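Local coordinates for protein putative oxidoreductase (Pseudomonas putida, PDB 3L6D) that probably acts as an NADP-binding oxidoreductase related to 6-phosphogluconate dehydrogenases and reductive aminases, at residues 13-18 with 69-74; 35-40 with 51-56; 238-243 with 284-289. One frame throughout, in Å; residues are numbered along the deposited sequence.

Interaction 1: residues 13-18 with 69-74; sequences SVIGLG and TIFVLL
Strands 13-15 and 69-71 run parallel, their axes approaching to 4.5 Å and their directions 20° apart, and the tight part of the contact lies here. Three backbone bonds set the register. I70 N reaches S13 O over a short 2.7 Å and arrives from above the carbonyl plane, whereas I15 N on I70 O and V72 N on I15 O lie nearly along the C=O axes. On the face with S13, I15, T69 and F71, I15 is the main side chain: CG1 stands beside its own backbone N (chi1 -74°) and the extended chain carries CD1 obliquely across T69 to 3.7 Å from T69 CG2. The same CD1 comes obliquely to F71 CE1 at 4.3 Å. Helix 59-65 covers S13, I15 and T69, helix 76-84 the F71 end, and A62 O and S66 OG bond S13 OG. The V14 and I70 face is looser between the segments, with V14 CG2 4.4 Å from I70 CB, and helix 19-30 packs there through M24 and L28. Strand 13-15, the glycine turn after it and helix 19-30 fit the GxGxxG pattern of Rossmann dinucleotide-binding folds, consistent with the assigned NADP binding. G16, in that turn, passes V72 closely, its CA 3.5 Å from V72 O; a beta carbon built on G16 would fall 2.1 Å from that same oxygen, a clash. G16 O is buried without a partner. Beyond it the backbones part, though the L73 tip still reaches I15 and G16, and a water takes over: it accepts from G18 N at 2.9 Å and gives only a weak bond to V72 O.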
loop_
_atom_site.group_PDB
_atom_site.type_symbol
_atom_site.label_atom_id
_atom_site.label_comp_id
_atom_site.label_asym_id
_atom_site.label_seq_id
_atom_site.Cartn_x
_atom_site.Cartn_y
_atom_site.Cartn_z
ATOM N N SER B 13 -18.620 2.275 30.511
ATOM C CA SER B 13 -17.969 3.398 31.167
ATOM C C SER B 13 -16.648 3.568 30.422
ATOM O O SER B 13 -16.150 2.607 29.827
ATOM C CB SER B 13 -17.666 3.092 32.646
ATOM O OG SER B 13 -18.887 2.990 33.396
ATOM N N VAL B 14 -16.126 4.791 30.430
ATOM C CA VAL B 14 -14.849 5.091 29.774
ATOM C C VAL B 14 -14.008 5.864 30.772
ATOM O O VAL B 14 -14.429 6.897 31.306
ATOM C CB VAL B 14 -15.043 5.957 28.478
ATOM C CG1 VAL B 14 -13.680 6.184 27.764
ATOM C CG2 VAL B 14 -15.987 5.296 27.529
ATOM N N ILE B 15 -12.821 5.367 30.969
ATOM C CA ILE B 15 -11.921 5.947 31.888
ATOM C C ILE B 15 -10.668 6.374 31.168
ATOM O O ILE B 15 -9.979 5.620 30.551
ATOM C CB ILE B 15 -11.634 4.973 32.967
ATOM C CG1 ILE B 15 -12.820 4.880 33.880
ATOM C CG2 ILE B 15 -10.435 5.366 33.716
ATOM C CD1 ILE B 15 -12.610 3.986 34.919
ATOM N N GLY B 16 -10.411 7.644 31.306
ATOM C CA GLY B 16 -9.342 8.325 30.642
ATOM C C GLY B 16 -9.989 9.047 29.499
ATOM O O GLY B 16 -10.586 8.447 28.643
ATOM N N LEU B 17 -9.834 10.353 29.479
ATOM C CA LEU B 17 -10.449 11.152 28.459
ATOM C C LEU B 17 -9.424 12.067 27.891
ATOM O O LEU B 17 -9.520 13.263 28.003
ATOM C CB LEU B 17 -11.548 11.996 29.062
ATOM C CG LEU B 17 -12.414 11.347 30.122
ATOM C CD1 LEU B 17 -13.413 12.261 30.687
ATOM C CD2 LEU B 17 -13.053 10.086 29.591
ATOM N N GLY B 18 -8.473 11.450 27.219
ATOM C CA GLY B 18 -7.528 12.070 26.335
ATOM C C GLY B 18 -8.183 11.982 24.985
ATOM O O GLY B 18 -9.332 11.648 24.888
ATOM N N THR B 69 -15.940 -1.494 31.215
ATOM C CA THR B 69 -15.322 -0.210 31.293
ATOM C C THR B 69 -14.156 -0.202 30.288
ATOM O O THR B 69 -13.334 -1.131 30.252
ATOM C CB THR B 69 -14.764 0.079 32.711
ATOM O OG1 THR B 69 -15.840 0.165 33.646
ATOM C CG2 THR B 69 -14.031 1.402 32.719
ATOM N N ILE B 70 -14.096 0.836 29.469
ATOM C CA ILE B 70 -13.010 0.963 28.524
ATOM C C ILE B 70 -11.908 1.805 29.189
ATOM O O ILE B 70 -12.196 2.902 29.692
ATOM C CB ILE B 70 -13.540 1.620 27.261
ATOM C CG1 ILE B 70 -14.432 0.641 26.506
ATOM C CG2 ILE B 70 -12.410 2.084 26.333
ATOM C CD1 ILE B 70 -15.174 1.350 25.435
ATOM N N PHE B 71 -10.667 1.294 29.229
ATOM C CA PHE B 71 -9.513 2.044 29.785
ATOM C C PHE B 71 -8.657 2.609 28.650
ATOM O O PHE B 71 -8.274 1.886 27.742
ATOM C CB PHE B 71 -8.559 1.153 30.569
ATOM C CG PHE B 71 -8.955 0.861 31.974
ATOM C CD1 PHE B 71 -10.265 0.673 32.332
ATOM C CD2 PHE B 71 -7.976 0.653 32.920
ATOM C CE1 PHE B 71 -10.626 0.371 33.654
ATOM C CE2 PHE B 71 -8.300 0.336 34.239
ATOM C CZ PHE B 71 -9.645 0.197 34.609
ATOM N N VAL B 72 -8.373 3.906 28.690
ATOM C CA VAL B 72 -7.524 4.503 27.675
ATOM C C VAL B 72 -6.673 5.524 28.414
ATOM O O VAL B 72 -7.044 6.681 28.537
ATOM C CB VAL B 72 -8.307 5.203 26.512
ATOM C CG1 VAL B 72 -7.418 5.245 25.273
ATOM C CG2 VAL B 72 -9.615 4.537 26.179
ATOM N N LEU B 73 -5.537 5.076 28.913
ATOM C CA LEU B 73 -4.767 5.868 29.874
ATOM C C LEU B 73 -3.412 6.213 29.302
ATOM O O LEU B 73 -3.063 5.722 28.229
ATOM C CB LEU B 73 -4.614 5.103 31.180
ATOM C CG LEU B 73 -5.948 4.922 31.926
ATOM C CD1 LEU B 73 -5.843 3.790 32.925
ATOM C CD2 LEU B 73 -6.430 6.199 32.601
ATOM N N LEU B 74 -2.665 7.073 30.005
ATOM C CA LEU B 74 -1.381 7.536 29.476
ATOM C C LEU B 74 -0.454 6.354 29.247
ATOM O O LEU B 74 0.043 6.152 28.139
ATOM C CB LEU B 74 -0.697 8.571 30.393
ATOM C CG LEU B 74 0.600 9.172 29.780
ATOM C CD1 LEU B 74 0.342 9.838 28.409
ATOM C CD2 LEU B 74 1.330 10.139 30.717
HETATM O O HOH W 1 -7.566 8.928 26.142
#

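Interaction 2: residues 35-40 with 51-56; sequences VAIWNR and AGAHLC
I37 holds its CG1 wedged between its own N and C (chi1 63°), and this torsion spreads its branches over two partners. CG2 faces A53 CB at 4.1 Å, while I37 CG1 lies 4.2 Å from L55 CD1, which folds back toward strand 35-38. An alanine here would probably loosen this face, because both branches that touch A53 and L55 would be gone. On the face with A36 and H54, A36 CB sits 3.7 Å from C56 SG and meets the H54 imidazole at its edge; C56 SG lies at that edge too, in the ring plane. W38, with CG anti to its backbone N, turns the edge of its indole so that CD1 comes 3.5 Å from C56 O. Parallel pairing sets which side chains face one another: H54 N to V35 O, I37 N to H54 O and C56 N to I37 O are each 2.9 Å long. Before the strand, G52 closes helix 42-50 in a Schellman motif, and a water links G52 O to V35 N. In this beta-alpha-beta unit, L48 and V49 of helix 42-50 cover I37, A53 and L55, helix 59-65 packs on W38 and C56, and strand 12-15 pairs with the other edge of 35-38.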
loop_
_atom_site.group_PDB
_atom_site.type_symbol
_atom_site.label_atom_id
_atom_site.label_comp_id
_atom_site.label_asym_id
_atom_site.label_seq_id
_atom_site.Cartn_x
_atom_site.Cartn_y
_atom_site.Cartn_z
ATOM N N VAL B 35 -23.532 6.273 28.462
ATOM C CA VAL B 35 -22.062 6.246 28.784
ATOM C C VAL B 35 -21.751 6.995 30.080
ATOM O O VAL B 35 -22.159 8.155 30.255
ATOM C CB VAL B 35 -21.231 6.885 27.629
ATOM C CG1 VAL B 35 -19.692 6.720 27.886
ATOM C CG2 VAL B 35 -21.591 6.297 26.242
ATOM N N ALA B 36 -20.978 6.353 30.962
ATOM C CA ALA B 36 -20.507 7.001 32.155
ATOM C C ALA B 36 -18.999 7.164 32.017
ATOM O O ALA B 36 -18.346 6.358 31.360
ATOM C CB ALA B 36 -20.872 6.164 33.395
ATOM N N ILE B 37 -18.470 8.249 32.581
ATOM C CA ILE B 37 -17.030 8.582 32.406
ATOM C C ILE B 37 -16.425 9.001 33.719
ATOM O O ILE B 37 -17.129 9.440 34.673
ATOM C CB ILE B 37 -16.800 9.734 31.372
ATOM C CG1 ILE B 37 -17.470 11.032 31.886
ATOM C CG2 ILE B 37 -17.286 9.304 29.910
ATOM C CD1 ILE B 37 -17.124 12.265 31.073
ATOM N N TRP B 38 -15.095 8.891 33.761
ATOM C CA TRP B 38 -14.324 9.446 34.858
ATOM C C TRP B 38 -12.998 9.840 34.254
ATOM O O TRP B 38 -12.489 9.169 33.370
ATOM C CB TRP B 38 -14.086 8.421 35.984
ATOM C CG TRP B 38 -13.217 8.987 37.111
ATOM C CD1 TRP B 38 -13.636 9.652 38.236
ATOM C CD2 TRP B 38 -11.795 8.958 37.171
ATOM N NE1 TRP B 38 -12.545 10.024 39.009
ATOM C CE2 TRP B 38 -11.406 9.606 38.373
ATOM C CE3 TRP B 38 -10.811 8.431 36.336
ATOM C CZ2 TRP B 38 -10.062 9.760 38.738
ATOM C CZ3 TRP B 38 -9.466 8.596 36.698
ATOM C CH2 TRP B 38 -9.116 9.249 37.885
ATOM N N ASN B 39 -12.459 10.947 34.742
ATOM C CA ASN B 39 -11.148 11.367 34.389
ATOM C C ASN B 39 -10.594 12.391 35.346
ATOM O O ASN B 39 -11.190 12.687 36.385
ATOM C CB ASN B 39 -11.179 12.030 33.038
ATOM C CG ASN B 39 -9.860 11.980 32.375
ATOM O OD1 ASN B 39 -9.437 10.924 31.947
ATOM N ND2 ASN B 39 -9.170 13.108 32.321
ATOM N N ARG B 40 -9.448 12.950 34.947
ATOM C CA ARG B 40 -8.819 14.100 35.627
ATOM C C ARG B 40 -8.880 15.383 34.759
ATOM O O ARG B 40 -8.189 16.376 35.051
ATOM C CB ARG B 40 -7.370 13.741 35.975
ATOM C CG ARG B 40 -7.195 12.364 36.666
ATOM C CD ARG B 40 -5.764 12.215 37.233
ATOM N NE ARG B 40 -5.517 10.967 37.971
ATOM C CZ ARG B 40 -5.240 10.895 39.276
ATOM N NH1 ARG B 40 -5.167 12.000 40.020
ATOM N NH2 ARG B 40 -5.033 9.712 39.854
ATOM N N ALA B 51 -22.562 16.447 25.955
ATOM C CA ALA B 51 -23.001 15.485 24.912
ATOM C C ALA B 51 -23.844 14.318 25.451
ATOM O O ALA B 51 -24.211 13.441 24.674
ATOM C CB ALA B 51 -21.789 14.944 24.136
ATOM N N GLY B 52 -24.160 14.319 26.755
ATOM C CA GLY B 52 -24.961 13.259 27.393
ATOM C C GLY B 52 -24.263 12.215 28.280
ATOM O O GLY B 52 -24.934 11.360 28.867
ATOM N N ALA B 53 -22.928 12.266 28.412
ATOM C CA ALA B 53 -22.244 11.360 29.368
ATOM C C ALA B 53 -22.532 11.681 30.840
ATOM O O ALA B 53 -22.699 12.856 31.211
ATOM C CB ALA B 53 -20.702 11.348 29.138
ATOM N N HIS B 54 -22.536 10.642 31.680
ATOM C CA HIS B 54 -22.740 10.802 33.126
ATOM C C HIS B 54 -21.344 10.866 33.743
ATOM O O HIS B 54 -20.561 9.944 33.565
ATOM C CB HIS B 54 -23.454 9.584 33.702
ATOM C CG HIS B 54 -23.513 9.574 35.199
ATOM N ND1 HIS B 54 -24.461 10.280 35.912
ATOM C CD2 HIS B 54 -22.732 8.955 36.119
ATOM C CE1 HIS B 54 -24.264 10.096 37.208
ATOM N NE2 HIS B 54 -23.217 9.302 37.361
ATOM N N LEU B 55 -21.041 11.942 34.452
ATOM C CA LEU B 55 -19.759 12.055 35.149
ATOM C C LEU B 55 -19.837 11.330 36.496
ATOM O O LEU B 55 -20.741 11.607 37.325
ATOM C CB LEU B 55 -19.434 13.552 35.379
ATOM C CG LEU B 55 -18.149 13.867 36.132
ATOM C CD1 LEU B 55 -16.936 13.298 35.375
ATOM C CD2 LEU B 55 -18.061 15.416 36.364
ATOM N N CYS B 56 -18.903 10.419 36.727
ATOM C CA CYS B 56 -18.861 9.652 37.973
ATOM C C CYS B 56 -17.862 10.302 38.914
ATOM O O CYS B 56 -16.907 10.937 38.485
ATOM C CB CYS B 56 -18.401 8.199 37.733
ATOM S SG CYS B 56 -19.463 7.199 36.653
HETATM O O HOH W 2 -25.297 8.669 28.508
#

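Interaction 3: residues 238-243 with 284-289; sequences DQARLD and QDIAAT
I286 O is gripped twice, by both donors of one residue: T289 N at 3.0 Å and T289 OG1 at 2.7 Å, the hydroxyl lying in the carbonyl plane. The hydroxyl bond holds chi1 of T289, whose OG1 stands beside its own backbone N and faces L242. L242 CD1 lies 3.3 Å from T289 OG1, a tight contact, and its chi2 of 140° lies off a staggered position, which suggests strain at the tip. The leucine crosses I286 and T289 at about right angles, L242 CG 4.1 Å from I286 CD1, and it also packs on V273, A276 and A277 of helix 264-281. Two backbone bonds join the segments round a single bridge between R241 and D285. L242 N reaches Q284 O at 2.7 Å, almost along the C=O axis, and I286 N reaches A240 O in a distinctly bent hydrogen bond (N-H...O 132°). The contact belongs to the helical C-terminal domain, assigned to the reductive aminase-like family, and ties the N-terminus of helix 242-259 to the loop after helix 264-281. R241, the N-cap of helix 242-259, grips D243 side-on, NE to OD2 and NH2 to OD1, the latter only 2.5 Å, a salt bridge in which both oxygens lie close to the guanidinium plane and accept through their syn lone pairs. A287 N meets D285 OD2 from above the carboxylate plane, 2.8 Å away, closing an Asx turn, while D285 OD1 forms a salt bridge with R229, which also pairs with D238. A240 CB rests on I286 CG2, and Y130 and M187 of the second subunit pack on A240 and I286 respectively.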
loop_
_atom_site.group_PDB
_atom_site.type_symbol
_atom_site.label_atom_id
_atom_site.label_comp_id
_atom_site.label_asym_id
_atom_site.label_seq_id
_atom_site.Cartn_x
_atom_site.Cartn_y
_atom_site.Cartn_z
ATOM N N ASP B 238 5.520 -18.039 -13.833
ATOM C CA ASP B 238 4.827 -17.748 -15.044
ATOM C C ASP B 238 4.603 -16.290 -15.281
ATOM O O ASP B 238 4.690 -15.855 -16.398
ATOM C CB ASP B 238 3.522 -18.541 -15.188
ATOM C CG ASP B 238 2.538 -18.311 -14.052
ATOM O OD1 ASP B 238 2.699 -18.923 -12.989
ATOM O OD2 ASP B 238 1.557 -17.566 -14.244
ATOM N N GLN B 239 4.238 -15.514 -14.283
ATOM C CA GLN B 239 3.954 -14.106 -14.574
ATOM C C GLN B 239 4.908 -12.946 -14.154
ATOM O O GLN B 239 5.069 -11.970 -14.862
ATOM C CB GLN B 239 2.534 -13.828 -14.117
ATOM C CG GLN B 239 2.062 -12.430 -14.318
ATOM C CD GLN B 239 0.624 -12.370 -14.769
ATOM O OE1 GLN B 239 0.225 -11.482 -15.471
ATOM N NE2 GLN B 239 -0.150 -13.330 -14.338
ATOM N N ALA B 240 5.462 -13.055 -12.962
ATOM C CA ALA B 240 6.259 -12.042 -12.342
ATOM C C ALA B 240 7.526 -12.597 -11.740
ATOM O O ALA B 240 7.580 -12.750 -10.559
ATOM C CB ALA B 240 5.461 -11.375 -11.312
ATOM N N ARG B 241 8.523 -12.918 -12.536
ATOM C CA ARG B 241 9.727 -13.514 -12.005
ATOM C C ARG B 241 10.460 -12.639 -11.030
ATOM O O ARG B 241 10.619 -11.485 -11.229
ATOM C CB ARG B 241 10.679 -13.888 -13.134
ATOM C CG ARG B 241 10.222 -15.048 -13.934
ATOM C CD ARG B 241 11.199 -15.411 -15.010
ATOM N NE ARG B 241 12.529 -15.632 -14.499
ATOM C CZ ARG B 241 13.180 -16.764 -14.634
ATOM N NH1 ARG B 241 12.601 -17.776 -15.247
ATOM N NH2 ARG B 241 14.394 -16.888 -14.151
ATOM N N LEU B 242 10.947 -13.241 -9.979
ATOM C CA LEU B 242 11.735 -12.514 -9.005
ATOM C C LEU B 242 13.013 -11.918 -9.624
ATOM O O LEU B 242 13.331 -10.760 -9.338
ATOM C CB LEU B 242 12.033 -13.391 -7.793
ATOM C CG LEU B 242 12.601 -12.672 -6.575
ATOM C CD1 LEU B 242 11.983 -13.229 -5.331
ATOM C CD2 LEU B 242 14.131 -12.816 -6.556
ATOM N N ASP B 243 13.727 -12.670 -10.464
ATOM C CA ASP B 243 14.982 -12.150 -11.019
ATOM C C ASP B 243 14.778 -10.951 -11.932
ATOM O O ASP B 243 15.553 -10.020 -11.886
ATOM C CB ASP B 243 15.873 -13.223 -11.693
ATOM C CG ASP B 243 15.167 -14.008 -12.796
ATOM O OD1 ASP B 243 15.740 -15.038 -13.184
ATOM O OD2 ASP B 243 14.071 -13.644 -13.278
ATOM N N GLN B 284 11.263 -17.896 -9.407
ATOM C CA GLN B 284 9.905 -17.946 -8.848
ATOM C C GLN B 284 9.151 -16.604 -8.917
ATOM O O GLN B 284 9.739 -15.569 -9.207
ATOM C CB GLN B 284 9.934 -18.486 -7.417
ATOM C CG GLN B 284 10.531 -19.885 -7.307
ATOM C CD GLN B 284 10.585 -20.354 -5.888
ATOM O OE1 GLN B 284 9.676 -20.086 -5.094
ATOM N NE2 GLN B 284 11.661 -21.060 -5.541
ATOM N N ASP B 285 7.846 -16.653 -8.658
ATOM C CA ASP B 285 7.009 -15.473 -8.520
ATOM C C ASP B 285 7.603 -14.579 -7.431
ATOM O O ASP B 285 8.226 -15.061 -6.464
ATOM C CB ASP B 285 5.574 -15.874 -8.167
ATOM C CG ASP B 285 4.608 -14.682 -8.118
ATOM O OD1 ASP B 285 3.990 -14.361 -9.160
ATOM O OD2 ASP B 285 4.436 -14.073 -7.036
ATOM N N ILE B 286 7.429 -13.281 -7.639
ATOM C CA ILE B 286 7.901 -12.233 -6.738
ATOM C C ILE B 286 7.441 -12.464 -5.288
ATOM O O ILE B 286 8.177 -12.146 -4.329
ATOM C CB ILE B 286 7.496 -10.856 -7.298
ATOM C CG1 ILE B 286 8.141 -9.705 -6.504
ATOM C CG2 ILE B 286 5.930 -10.730 -7.388
ATOM C CD1 ILE B 286 9.674 -9.735 -6.471
ATOM N N ALA B 287 6.272 -13.081 -5.118
ATOM C CA ALA B 287 5.792 -13.417 -3.767
ATOM C C ALA B 287 6.722 -14.397 -3.030
ATOM O O ALA B 287 6.627 -14.497 -1.813
ATOM C CB ALA B 287 4.364 -13.951 -3.792
ATOM N N ALA B 288 7.634 -15.077 -3.740
ATOM C CA ALA B 288 8.585 -15.988 -3.072
ATOM C C ALA B 288 9.562 -15.209 -2.214
ATOM O O ALA B 288 10.286 -15.794 -1.380
ATOM C CB ALA B 288 9.359 -16.851 -4.079
ATOM N N THR B 289 9.612 -13.900 -2.421
ATOM C CA THR B 289 10.377 -13.021 -1.536
ATOM C C THR B 289 10.017 -13.332 -0.078
ATOM O O THR B 289 10.884 -13.343 0.801
ATOM C CB THR B 289 10.117 -11.529 -1.840
ATOM O OG1 THR B 289 10.491 -11.242 -3.192
ATOM C CG2 THR B 289 10.947 -10.617 -0.908
#

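How the interactions relate
Interactions 1 and 2 are adjacent strand pairs of one sheet: strand 12-15 pairs with 35-38, V14 N lying 2.9 Å from A36 O, and N39 OD1 accepts from L17 N, tying the glycine turn to the end of the next strand. Interaction 1 is largely buried inside that sheet; interaction 2 reaches its outermost strand within the chain and has exposed residues. Both rest on parallel backbone bonds and apolar side chains. Interaction 3 lies about 47 Å from interaction 1 and 55 Å from interaction 2, centre to centre, in the C-terminal domain. It is buried too, but joins helix and loop, crosses by two backbone bonds, with carboxylates and a hydroxyl bracing each segment, and alone of the three touches the second subunit.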